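Local coordinates for lactococcal phage P2 ORF15 (Lactococcus phage p2, PDB 2WZP), which is the distal tail (Dit) protein of the phage, probably forming part of the baseplate core to which the tail tube joins, at residues I84-I89 and F158-K163; K117-L122 and Y132-L137; E223-M228 and K320-F325. All coordinates share one frame; numbering follows the deposited sequence.

Contact 1. Residues I84-I89 and F158-K163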
# COMPACT_ATOMS: atom_id res chain seq x y z
N ILE M 84 -25.86 19.25 16.95
CA ILE M 84 -24.42 19.40 16.85
C ILE M 84 -23.76 18.26 17.62
O ILE M 84 -24.27 17.84 18.66
CB ILE M 84 -23.95 20.83 17.31
CG1 ILE M 84 -23.64 21.70 16.12
CG2 ILE M 84 -22.76 20.86 18.29
CD1 ILE M 84 -24.74 22.46 15.70
N THR M 85 -22.66 17.75 17.09
CA THR M 85 -21.85 16.72 17.71
C THR M 85 -20.43 17.28 17.78
O THR M 85 -19.88 17.71 16.77
CB THR M 85 -21.95 15.39 16.92
OG1 THR M 85 -23.23 14.83 17.11
CG2 THR M 85 -20.91 14.38 17.33
N GLN M 86 -19.86 17.29 18.97
CA GLN M 86 -18.49 17.75 19.16
C GLN M 86 -17.58 16.53 19.16
O GLN M 86 -17.77 15.63 19.99
CB GLN M 86 -18.36 18.56 20.47
CG GLN M 86 -19.15 19.89 20.44
CD GLN M 86 -18.49 20.93 19.60
OE1 GLN M 86 -17.54 20.68 18.87
NE2 GLN M 86 -18.98 22.15 19.69
N PRO M 87 -16.62 16.42 18.22
CA PRO M 87 -15.77 15.22 18.20
C PRO M 87 -14.77 15.20 19.34
O PRO M 87 -14.47 16.25 19.91
CB PRO M 87 -15.07 15.31 16.84
CG PRO M 87 -15.04 16.74 16.52
CD PRO M 87 -16.28 17.34 17.11
N GLN M 88 -14.22 14.00 19.64
CA GLN M 88 -13.18 13.84 20.65
C GLN M 88 -11.92 14.56 20.18
O GLN M 88 -11.71 14.67 18.96
CB GLN M 88 -12.80 12.37 20.82
CG GLN M 88 -13.86 11.49 21.40
CD GLN M 88 -13.31 10.11 21.54
OE1 GLN M 88 -12.63 9.58 20.64
NE2 GLN M 88 -13.62 9.48 22.65
N ILE M 89 -11.08 15.01 21.12
CA ILE M 89 -9.82 15.63 20.76
C ILE M 89 -8.69 14.69 21.11
O ILE M 89 -8.50 14.32 22.28
CB ILE M 89 -9.57 17.06 21.32
CG1 ILE M 89 -10.82 17.95 21.22
CG2 ILE M 89 -8.36 17.69 20.59
CD1 ILE M 89 -10.73 19.37 21.94
N PHE M 158 -9.48 12.79 24.55
CA PHE M 158 -10.45 13.32 25.48
C PHE M 158 -11.82 13.30 24.94
O PHE M 158 -12.06 13.72 23.80
CB PHE M 158 -10.12 14.78 25.83
CG PHE M 158 -8.85 14.97 26.61
CD1 PHE M 158 -8.84 14.85 27.99
CD2 PHE M 158 -7.67 15.34 25.97
CE1 PHE M 158 -7.67 15.05 28.72
CE2 PHE M 158 -6.49 15.56 26.71
CZ PHE M 158 -6.50 15.40 28.08
N ASP M 159 -12.75 12.94 25.81
CA ASP M 159 -14.18 13.05 25.56
C ASP M 159 -14.53 14.50 25.92
O ASP M 159 -14.01 15.03 26.88
CB ASP M 159 -14.97 12.10 26.47
CG ASP M 159 -15.15 10.70 25.92
OD1 ASP M 159 -15.41 10.57 24.69
OD2 ASP M 159 -15.20 9.75 26.75
N ILE M 160 -15.39 15.11 25.14
CA ILE M 160 -15.88 16.48 25.31
C ILE M 160 -17.04 16.50 26.31
O ILE M 160 -17.93 15.65 26.24
CB ILE M 160 -16.38 17.02 23.94
CG1 ILE M 160 -15.32 16.92 22.80
CG2 ILE M 160 -17.02 18.41 24.05
CD1 ILE M 160 -14.06 17.77 22.88
N ILE M 161 -17.06 17.51 27.19
CA ILE M 161 -18.15 17.74 28.13
C ILE M 161 -18.75 19.05 27.74
O ILE M 161 -19.94 19.10 27.42
CB ILE M 161 -17.74 17.68 29.61
CG1 ILE M 161 -17.24 16.26 29.94
CG2 ILE M 161 -18.89 18.09 30.57
CD1 ILE M 161 -16.15 16.24 30.91
N THR M 162 -17.92 20.10 27.71
CA THR M 162 -18.35 21.47 27.41
C THR M 162 -17.33 22.08 26.50
O THR M 162 -16.26 22.41 26.95
CB THR M 162 -18.55 22.21 28.73
OG1 THR M 162 -19.64 21.61 29.42
CG2 THR M 162 -18.90 23.62 28.52
N LYS M 163 -17.61 22.13 25.21
CA LYS M 163 -16.62 22.66 24.29
C LYS M 163 -16.86 24.07 23.83
O LYS M 163 -17.80 24.36 23.12
CB LYS M 163 -16.38 21.75 23.10
CG LYS M 163 -15.18 22.12 22.33
CD LYS M 163 -15.10 21.29 21.12
CE LYS M 163 -14.45 21.99 20.01
NZ LYS M 163 -14.87 21.38 18.77
O HOH W 1 -20.76 23.10 22.05
O HOH W 2 -13.21 18.61 18.99
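Q86 leans its side chain against I160 and K163. Its CB packs on CG2 of I160 at 3.8 Å. From there the chain bends at chi2 (-74°), which swings the amide round to the lysine, and Q86 CD comes to lie 3.7 Å from K163 CD. At the tip, Q86 OE1 accepts a bond from K163 NZ at 2.8 Å; the ammonium sits above the carbonyl plane, 39° out of it. Q86 NE2 donates to the backbone O of D324 in the C-terminal domain and to a water that also makes a weak bond to K163 O. K163 reaches the glutamine on an extended chain, and its buried NZ has further partners in a weak bond to L62 O and in a second water, which bridges it to P87 O.

The two segments join as neighbours in the seven-stranded antiparallel sheet of the N-terminal domain: I89 and F158 form a hydrogen-bonded pair, with I89 N to F158 O at 3.1 Å and F158 N to I89 O at 2.9 Å. A classic beta bulge at I161 and T162, set opposite D134, bends the strand. I160 CD1 meets I89 CG1 at 3.6 Å, the two side chains crossing at about a right angle. Q88 and D159 run side by side, and Q88 NE2 gives D159 OD1 a straight bond of 2.9 Å from above the carboxylate plane.

Contact 2. Residues K117-L122 and Y132-L137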
# COMPACT_ATOMS: atom_id res chain seq x y z
N LYS M 117 -9.26 13.97 38.93
CA LYS M 117 -10.40 14.88 38.88
C LYS M 117 -11.52 14.28 38.05
O LYS M 117 -11.25 13.49 37.16
CB LYS M 117 -9.98 16.22 38.27
CG LYS M 117 -8.81 16.97 38.92
CD LYS M 117 -8.85 17.16 40.46
CE LYS M 117 -9.78 18.20 40.99
NZ LYS M 117 -9.12 18.99 42.09
N LYS M 118 -12.78 14.69 38.31
CA LYS M 118 -13.97 14.26 37.56
C LYS M 118 -13.80 14.67 36.08
O LYS M 118 -14.24 13.97 35.17
CB LYS M 118 -15.22 14.93 38.17
CG LYS M 118 -16.54 14.49 37.54
CD LYS M 118 -17.75 15.23 38.09
CE LYS M 118 -19.00 14.54 37.63
NZ LYS M 118 -20.20 15.24 38.11
N PHE M 119 -13.16 15.81 35.86
CA PHE M 119 -12.86 16.38 34.55
C PHE M 119 -11.70 17.37 34.76
O PHE M 119 -11.39 17.79 35.88
CB PHE M 119 -14.10 17.10 33.93
CG PHE M 119 -14.48 18.39 34.63
CD1 PHE M 119 -14.04 19.61 34.15
CD2 PHE M 119 -15.20 18.37 35.83
CE1 PHE M 119 -14.32 20.80 34.84
CE2 PHE M 119 -15.49 19.55 36.51
CZ PHE M 119 -15.05 20.76 36.01
N VAL M 120 -11.10 17.76 33.65
CA VAL M 120 -9.98 18.67 33.53
C VAL M 120 -10.41 19.73 32.47
O VAL M 120 -11.35 19.50 31.69
CB VAL M 120 -8.76 17.76 33.16
CG1 VAL M 120 -8.18 18.03 31.78
CG2 VAL M 120 -7.71 17.79 34.23
N THR M 121 -9.78 20.92 32.51
CA THR M 121 -10.13 22.01 31.59
C THR M 121 -8.98 22.41 30.69
O THR M 121 -7.90 22.80 31.17
CB THR M 121 -10.68 23.23 32.38
OG1 THR M 121 -11.88 22.84 33.04
CG2 THR M 121 -10.98 24.40 31.50
N LEU M 122 -9.21 22.36 29.38
CA LEU M 122 -8.24 22.82 28.40
C LEU M 122 -8.50 24.32 28.11
O LEU M 122 -9.62 24.72 27.82
CB LEU M 122 -8.33 21.99 27.10
CG LEU M 122 -7.47 22.43 25.91
CD1 LEU M 122 -6.02 21.99 26.08
CD2 LEU M 122 -8.05 21.88 24.63
N TYR M 132 -12.29 27.88 26.86
CA TYR M 132 -12.08 26.68 27.64
C TYR M 132 -12.94 25.53 27.17
O TYR M 132 -14.00 25.74 26.58
CB TYR M 132 -12.36 26.98 29.12
CG TYR M 132 -11.53 28.13 29.65
CD1 TYR M 132 -10.27 27.91 30.20
CD2 TYR M 132 -12.00 29.45 29.59
CE1 TYR M 132 -9.50 28.97 30.68
CE2 TYR M 132 -11.22 30.51 30.03
CZ TYR M 132 -9.97 30.27 30.58
OH TYR M 132 -9.19 31.29 31.08
N ALA M 133 -12.49 24.30 27.47
CA ALA M 133 -13.22 23.08 27.18
C ALA M 133 -13.07 22.16 28.36
O ALA M 133 -11.94 21.87 28.73
CB ALA M 133 -12.69 22.41 25.91
N ASP M 134 -14.18 21.73 28.97
CA ASP M 134 -14.16 20.73 30.05
C ASP M 134 -14.10 19.39 29.35
O ASP M 134 -14.95 19.08 28.51
CB ASP M 134 -15.40 20.80 30.95
CG ASP M 134 -15.51 22.07 31.74
OD1 ASP M 134 -14.46 22.77 31.89
OD2 ASP M 134 -16.62 22.36 32.24
N LEU M 135 -13.04 18.62 29.66
CA LEU M 135 -12.73 17.33 29.04
C LEU M 135 -12.60 16.21 30.07
O LEU M 135 -12.32 16.44 31.25
CB LEU M 135 -11.37 17.46 28.33
CG LEU M 135 -11.20 18.56 27.28
CD1 LEU M 135 -9.78 18.59 26.78
CD2 LEU M 135 -12.17 18.34 26.09
N ALA M 136 -12.74 14.98 29.60
CA ALA M 136 -12.58 13.78 30.40
C ALA M 136 -11.69 12.85 29.55
O ALA M 136 -11.93 12.67 28.36
CB ALA M 136 -13.92 13.13 30.65
N LEU M 137 -10.62 12.33 30.16
CA LEU M 137 -9.70 11.42 29.52
C LEU M 137 -10.50 10.21 28.97
O LEU M 137 -11.36 9.67 29.67
CB LEU M 137 -8.68 10.99 30.58
CG LEU M 137 -7.44 10.15 30.21
CD1 LEU M 137 -7.70 8.68 30.14
CD2 LEU M 137 -6.59 10.76 29.18
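Backbone hydrogen bonds tie V120 to L135 and L122 to A133. V120 N gives to L135 O at 3.0 Å and L135 N returns a bond to V120 O at 2.8 Å, both nearly straight; L122 N and A133 O, and A133 N and L122 O, make the second hydrogen-bonded pair, more bent. Between them T121 and D134 form a non-hydrogen-bonded pair, and there CA-H...O contacts, such as T121 CA to A133 O at 3.4 Å, add to the hold of the flanking pairs.

The polar side-chain bond belongs to that central pair. T121 and D134 run alongside each other, and T121 OG1 donates to D134 OD1 at 2.8 Å, meeting the carboxylate on its anti side and 32° out of its plane. The same oxygen accepts from the hydroxyl of Y165, while OD2 forms a salt bridge with K320 of the C-terminal domain. With both oxygens of this buried carboxylate engaged, its rotation is fixed, and the lysine would be expected to favour the ionised form.

Van der Waals contacts flank these bonds. F119 sets its CG between its backbone N and carbonyl carbon (chi1 70°), which carries the ring to D134; F119 CE1 comes to 3.6 Å from D134 OD1, with ring and carboxylate planes 47° apart. T121 CG2 touches Y132 CB at 3.8 Å. On the sheet face that carries V120, L122, A133 and L135, the CD1 branch of L135 packs against L122 CB at 3.7 Å, and I35 adds to the cover over V120 and L122. Regular antiparallel pairing, between strands 120-125 and 130-140 joined by a short connection, is that of a beta hairpin, here set in the middle of the N-terminal sheet.

Contact 3. Residues E223-M228 and K320-F325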
# COMPACT_ATOMS: atom_id res chain seq x y z
N GLU M 223 -26.04 32.57 23.45
CA GLU M 223 -26.17 31.18 23.91
C GLU M 223 -25.31 30.97 25.16
O GLU M 223 -24.22 31.56 25.27
CB GLU M 223 -25.66 30.23 22.84
CG GLU M 223 -26.76 29.60 22.02
CD GLU M 223 -26.21 28.49 21.16
OE1 GLU M 223 -25.66 28.80 20.08
OE2 GLU M 223 -26.27 27.32 21.59
N ILE M 224 -25.77 30.12 26.09
CA ILE M 224 -25.06 29.76 27.32
C ILE M 224 -25.10 28.23 27.45
O ILE M 224 -25.91 27.57 26.79
CB ILE M 224 -25.66 30.50 28.59
CG1 ILE M 224 -27.03 29.93 29.01
CG2 ILE M 224 -25.69 32.03 28.43
CD1 ILE M 224 -27.33 30.07 30.44
N PHE M 225 -24.23 27.67 28.30
CA PHE M 225 -24.23 26.25 28.61
C PHE M 225 -25.09 26.05 29.82
O PHE M 225 -25.93 25.15 29.86
CB PHE M 225 -22.80 25.76 28.91
CG PHE M 225 -22.03 25.34 27.69
CD1 PHE M 225 -22.33 24.14 27.03
CD2 PHE M 225 -20.98 26.11 27.21
CE1 PHE M 225 -21.65 23.77 25.88
CE2 PHE M 225 -20.28 25.71 26.08
CZ PHE M 225 -20.63 24.56 25.41
N SER M 226 -24.89 26.93 30.80
CA SER M 226 -25.54 26.92 32.10
C SER M 226 -25.10 28.16 32.87
O SER M 226 -24.26 28.95 32.42
CB SER M 226 -25.09 25.68 32.89
OG SER M 226 -23.68 25.59 33.03
N PHE M 227 -25.63 28.31 34.06
CA PHE M 227 -25.24 29.40 34.92
C PHE M 227 -25.26 28.90 36.34
O PHE M 227 -25.84 27.86 36.66
CB PHE M 227 -26.14 30.65 34.73
CG PHE M 227 -27.61 30.40 34.97
CD1 PHE M 227 -28.44 29.97 33.94
CD2 PHE M 227 -28.14 30.52 36.25
CE1 PHE M 227 -29.78 29.69 34.18
CE2 PHE M 227 -29.48 30.23 36.49
CZ PHE M 227 -30.29 29.85 35.45
N MET M 228 -24.64 29.69 37.18
CA MET M 228 -24.55 29.48 38.61
C MET M 228 -24.80 30.85 39.28
O MET M 228 -24.38 31.89 38.76
CB MET M 228 -23.18 28.93 38.91
CG MET M 228 -23.01 28.56 40.31
SD MET M 228 -21.90 29.75 41.01
CE MET M 228 -21.76 29.06 42.60
N LYS M 320 -21.83 30.49 32.18
CA LYS M 320 -20.95 29.71 31.34
C LYS M 320 -21.41 29.96 29.92
O LYS M 320 -22.36 29.33 29.44
CB LYS M 320 -20.98 28.22 31.72
CG LYS M 320 -19.72 27.51 31.32
CD LYS M 320 -19.87 26.00 31.35
CE LYS M 320 -19.04 25.29 32.39
NZ LYS M 320 -19.33 23.84 32.36
N ARG M 321 -20.78 30.96 29.26
CA ARG M 321 -21.09 31.36 27.87
C ARG M 321 -20.71 30.27 26.89
O ARG M 321 -19.80 29.51 27.18
CB ARG M 321 -20.41 32.69 27.54
CG ARG M 321 -20.85 33.82 28.46
CD ARG M 321 -20.38 35.18 28.05
NE ARG M 321 -20.77 35.58 26.70
CZ ARG M 321 -21.34 36.74 26.41
NH1 ARG M 321 -21.62 37.04 25.15
NH2 ARG M 321 -21.61 37.62 27.37
N LYS M 322 -21.40 30.14 25.75
CA LYS M 322 -21.24 29.04 24.80
C LYS M 322 -20.85 29.50 23.40
O LYS M 322 -21.38 30.49 22.91
CB LYS M 322 -22.57 28.24 24.77
CG LYS M 322 -22.70 27.08 23.76
CD LYS M 322 -23.99 26.34 24.00
CE LYS M 322 -24.07 24.99 23.35
NZ LYS M 322 -24.74 25.06 22.05
N ALA M 323 -19.97 28.72 22.74
CA ALA M 323 -19.53 28.90 21.36
C ALA M 323 -19.22 27.51 20.85
O ALA M 323 -18.30 26.89 21.35
CB ALA M 323 -18.30 29.77 21.30
N ASP M 324 -20.00 26.98 19.90
CA ASP M 324 -19.78 25.62 19.39
C ASP M 324 -18.47 25.52 18.57
O ASP M 324 -17.85 24.44 18.51
CB ASP M 324 -20.97 25.13 18.52
CG ASP M 324 -22.33 25.10 19.19
OD1 ASP M 324 -23.34 25.33 18.48
OD2 ASP M 324 -22.40 24.76 20.40
N PHE M 325 -18.11 26.64 17.91
CA PHE M 325 -16.94 26.77 17.05
C PHE M 325 -16.23 28.09 17.32
O PHE M 325 -16.87 29.13 17.47
CB PHE M 325 -17.31 26.64 15.57
CG PHE M 325 -16.11 26.54 14.66
CD1 PHE M 325 -15.52 27.69 14.13
CD2 PHE M 325 -15.55 25.30 14.35
CE1 PHE M 325 -14.40 27.60 13.31
CE2 PHE M 325 -14.44 25.21 13.52
CZ PHE M 325 -13.88 26.37 12.99
O HOH W 3 -22.63 28.56 19.48
O HOH W 4 -26.55 25.21 19.17
O HOH W 5 -22.35 23.22 31.74
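K322 lies across the ring of F225 and ends at the carboxylate of E223. The aliphatic part of the lysine makes the first shell: its CG stands 3.8 Å from the centroid of the F225 ring, 19° off the normal, a CH-pi contact over one face. The chain is extended, with CG anti to the backbone N (chi1 176°), until it bends at chi4. K322 NZ then forms a salt bridge of 2.8 Å with E223 OE2, on the syn side and 27° out of the carboxylate plane. D324 grips the same ammonium from its own segment, with OD2 2.9 Å from K322 NZ and using its syn lone pair.

Backbone bonds join the two segments next to this network. F225 N donates to K320 O along an almost straight line, 2.7 Å, and K320 N to S226 O at 2.9 Å, while K322 N reaches E223 O by a longer, more bent bond of 3.2 Å. They join strands 224-233 and 312-322, antiparallel neighbours in the six-stranded sheet of the C-terminal domain, at a point where the first strand turns a corner at F225. F225 CB also packs on K320 CD at 3.8 Å.

Two waters lie beyond the salt bridges. One links E223 OE1 to the D324 backbone N; the other donates to both E223 OE2 and D324 OD1, linking two like-charged carboxylates. Farther out, the CB of R321 points away from E223-M228, and R321 NH2 forms a salt bridge with E168. I76 of the second subunit packs on both F225 and K322.

Overall arrangement
Contacts 1 and 2 have centres about 10 Å apart and each has a part in the same sheet, because strands 130-140 and 153-163 are neighbours: D159 N lies 2.7 Å from A136 O and I161 N 2.9 Å from D134 O. Contact 3 sits in the C-terminal domain, its centre about 14 Å from that of contact 1 and about 15 Å from that of contact 2, yet it touches both. D134 OD2 and K320 NZ, 3.1 Å apart, bridge it to contact 2; Q86 NE2 and D324 O, at 2.8 Å, tie it to contact 1, and T162 CG2 packs on F225 CD2. All three contacts therefore meet around the junction of the two domains, and each also touches the second subunit.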